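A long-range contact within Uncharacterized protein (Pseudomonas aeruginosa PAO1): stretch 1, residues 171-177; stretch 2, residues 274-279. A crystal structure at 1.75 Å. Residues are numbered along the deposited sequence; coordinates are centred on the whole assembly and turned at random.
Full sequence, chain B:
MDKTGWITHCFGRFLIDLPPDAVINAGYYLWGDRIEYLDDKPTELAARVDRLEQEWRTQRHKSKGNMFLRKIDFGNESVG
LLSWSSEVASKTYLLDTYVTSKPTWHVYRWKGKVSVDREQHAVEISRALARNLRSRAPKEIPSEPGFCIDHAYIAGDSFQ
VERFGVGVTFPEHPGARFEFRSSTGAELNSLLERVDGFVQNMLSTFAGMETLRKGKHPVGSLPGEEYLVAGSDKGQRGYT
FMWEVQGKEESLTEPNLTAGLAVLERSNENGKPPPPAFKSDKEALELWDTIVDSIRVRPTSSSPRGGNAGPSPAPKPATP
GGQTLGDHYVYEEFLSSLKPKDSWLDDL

Stretch 1 171-177: PEHPGAR
Stretch 2 (274-279) PPPAFK

The most unusual feature of this contact is that one histidine serves it twice: the edge of the His-173 ring donates the single hydrogen bond between the stretches, while a face of the same ring stacks on Phe-278, the residue just after the acceptor. His-173 ND1 donates a hydrogen bond to Ala-277 O at 2.8 Å, with an angle of 144° at the hydrogen, and the oxygen lies near the plane of the ring. The two rings form an offset stack, centroids 4.3 Å apart and planes at 22°, in which His-173 ND1 comes within 3.5 Å of Phe-278 CD1.

The CA-to-CB bonds of His-173 and Phe-278 both point sideways to the other stretch. His-173 has chi1 -54° (m) and chi2 -62°; Phe-278 has chi1 -66° (m) and chi2 -88°, so that its ring end comes nearer to the first stretch than its CA-to-CB direction suggests. Phe-278 is extended (-133/154), whereas His-173 shares a similar phi but has psi at 73° (-125/73).

The register is set by His-173 and Ala-277, whose CA atoms are 4.3 Å apart. Ala-277 is tightly placed: its CB lies 3.3 Å from Pro-174 O, so the small methyl suits the site. Two CA-H...O contacts accompany the approach: His-173 CA to Ala-277 O at 3.2 Å, and Ala-277 CA to Pro-174 O at 3.3 Å. Ala-277 itself sits at -69/-41, after Pro-275 and Pro-276 in extended, polyproline-like conformations (-74/130 and -59/138).

A type II beta turn from His-173 to Ala-176 shapes the first stretch, closed by Ala-176 N to His-173 O at 3.1 Å. Pro-174 (-57/132) fits the second position of the turn, where its ring restricts phi, and Gly-175 (97/-15) fits the third: a CB there would be jammed against the carbonyl oxygen of Pro-174. An ideal CB would also point toward the second stretch, 4.2 Å from Ala-277 CB.

The Pro-174 ring, C-gamma endo, packs on backbone carbonyls, with Pro-174 CG 3.7 Å from Pro-276 O and 3.9 Å from Pro-275 O. Beyond the turn, Ala-176 (-87/143) points its methyl toward the second stretch, and Ala-176 CB meets Phe-278 CE2 at 4.1 Å, obliquely to the ring. His-173, Ala-176, Ala-277 and Phe-278 are buried, and the two stretches together cover 326 Å². The rule to read here is economical: a proline-glycine turn presents a histidine and a small alanine, and an alanine-phenylalanine pair answers with a carbonyl and a flat ring.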

# COMPACT_ATOMS: atom_id res chain seq x y z
N PRO B 171 -1.54 0.94 29.22
CA PRO B 171 -0.91 -0.22 29.87
C PRO B 171 -1.92 -1.20 30.45
O PRO B 171 -1.77 -2.42 30.28
CB PRO B 171 -0.08 0.42 30.99
CG PRO B 171 0.34 1.73 30.41
CD PRO B 171 -0.82 2.19 29.52
N GLU B 172 -2.95 -0.68 31.10
CA GLU B 172 -3.98 -1.50 31.75
C GLU B 172 -4.92 -2.20 30.78
O GLU B 172 -5.65 -3.13 31.16
CB GLU B 172 -4.81 -0.64 32.71
CG GLU B 172 -4.01 -0.04 33.86
CD GLU B 172 -4.83 0.94 34.68
OE1 GLU B 172 -5.89 1.39 34.20
OE2 GLU B 172 -4.42 1.25 35.82
N HIS B 173 -4.92 -1.77 29.52
CA HIS B 173 -5.81 -2.35 28.52
C HIS B 173 -5.07 -2.86 27.29
O HIS B 173 -5.13 -2.25 26.22
CB HIS B 173 -6.86 -1.32 28.11
CG HIS B 173 -7.62 -0.75 29.26
ND1 HIS B 173 -8.41 -1.52 30.09
CD2 HIS B 173 -7.71 0.52 29.73
CE1 HIS B 173 -8.96 -0.75 31.01
NE2 HIS B 173 -8.55 0.49 30.82
N PRO B 174 -4.37 -3.99 27.45
CA PRO B 174 -3.58 -4.58 26.36
C PRO B 174 -4.47 -4.86 25.15
O PRO B 174 -5.54 -5.44 25.29
CB PRO B 174 -3.09 -5.90 26.96
CG PRO B 174 -4.04 -6.19 28.09
CD PRO B 174 -4.38 -4.85 28.64
N GLY B 175 -4.01 -4.45 23.98
CA GLY B 175 -4.78 -4.68 22.77
C GLY B 175 -5.62 -3.49 22.36
O GLY B 175 -6.10 -3.44 21.23
N ALA B 176 -5.81 -2.52 23.25
CA ALA B 176 -6.60 -1.34 22.93
C ALA B 176 -5.75 -0.24 22.28
O ALA B 176 -4.60 -0.02 22.66
CB ALA B 176 -7.29 -0.79 24.17
N ARG B 177 -6.33 0.46 21.32
CA ARG B 177 -5.70 1.67 20.81
C ARG B 177 -6.76 2.73 20.58
O ARG B 177 -7.82 2.45 20.03
CB ARG B 177 -4.93 1.40 19.50
CG ARG B 177 -4.00 2.55 19.10
CD ARG B 177 -3.44 2.39 17.67
NE ARG B 177 -2.82 1.08 17.45
CZ ARG B 177 -1.63 0.73 17.92
NH1 ARG B 177 -0.92 1.60 18.64
NH2 ARG B 177 -1.15 -0.49 17.68
N PRO B 274 -5.89 -14.75 24.70
CA PRO B 274 -5.16 -13.51 24.98
C PRO B 274 -5.73 -12.78 26.18
O PRO B 274 -6.91 -12.97 26.50
CB PRO B 274 -5.37 -12.68 23.71
CG PRO B 274 -6.59 -13.25 23.08
CD PRO B 274 -6.54 -14.71 23.38
N PRO B 275 -4.92 -11.95 26.84
CA PRO B 275 -5.39 -11.23 28.03
C PRO B 275 -6.34 -10.11 27.63
O PRO B 275 -6.02 -9.33 26.74
CB PRO B 275 -4.10 -10.67 28.64
CG PRO B 275 -3.06 -10.71 27.54
CD PRO B 275 -3.63 -11.43 26.34
N PRO B 276 -7.51 -10.05 28.29
CA PRO B 276 -8.62 -9.16 27.94
C PRO B 276 -8.21 -7.69 27.97
O PRO B 276 -7.51 -7.27 28.89
CB PRO B 276 -9.65 -9.42 29.04
CG PRO B 276 -9.27 -10.74 29.63
CD PRO B 276 -7.79 -10.81 29.52
N ALA B 277 -8.67 -6.92 26.99
CA ALA B 277 -8.39 -5.49 26.97
C ALA B 277 -9.15 -4.81 28.09
O ALA B 277 -8.63 -3.93 28.77
CB ALA B 277 -8.79 -4.90 25.62
N PHE B 278 -10.40 -5.23 28.29
CA PHE B 278 -11.27 -4.62 29.29
C PHE B 278 -11.97 -5.67 30.12
O PHE B 278 -12.19 -6.79 29.66
CB PHE B 278 -12.33 -3.74 28.60
CG PHE B 278 -11.75 -2.54 27.90
CD1 PHE B 278 -11.56 -1.35 28.58
CD2 PHE B 278 -11.40 -2.61 26.56
CE1 PHE B 278 -11.03 -0.24 27.94
CE2 PHE B 278 -10.87 -1.52 25.92
CZ PHE B 278 -10.68 -0.32 26.61
N LYS B 279 -12.33 -5.29 31.34
CA LYS B 279 -13.05 -6.18 32.25
C LYS B 279 -14.49 -6.40 31.79
O LYS B 279 -15.10 -7.42 32.11
CB LYS B 279 -13.06 -5.59 33.67
CG LYS B 279 -11.67 -5.29 34.23
CD LYS B 279 -11.76 -4.53 35.55
CE LYS B 279 -10.38 -4.11 36.06
NZ LYS B 279 -9.74 -3.06 35.20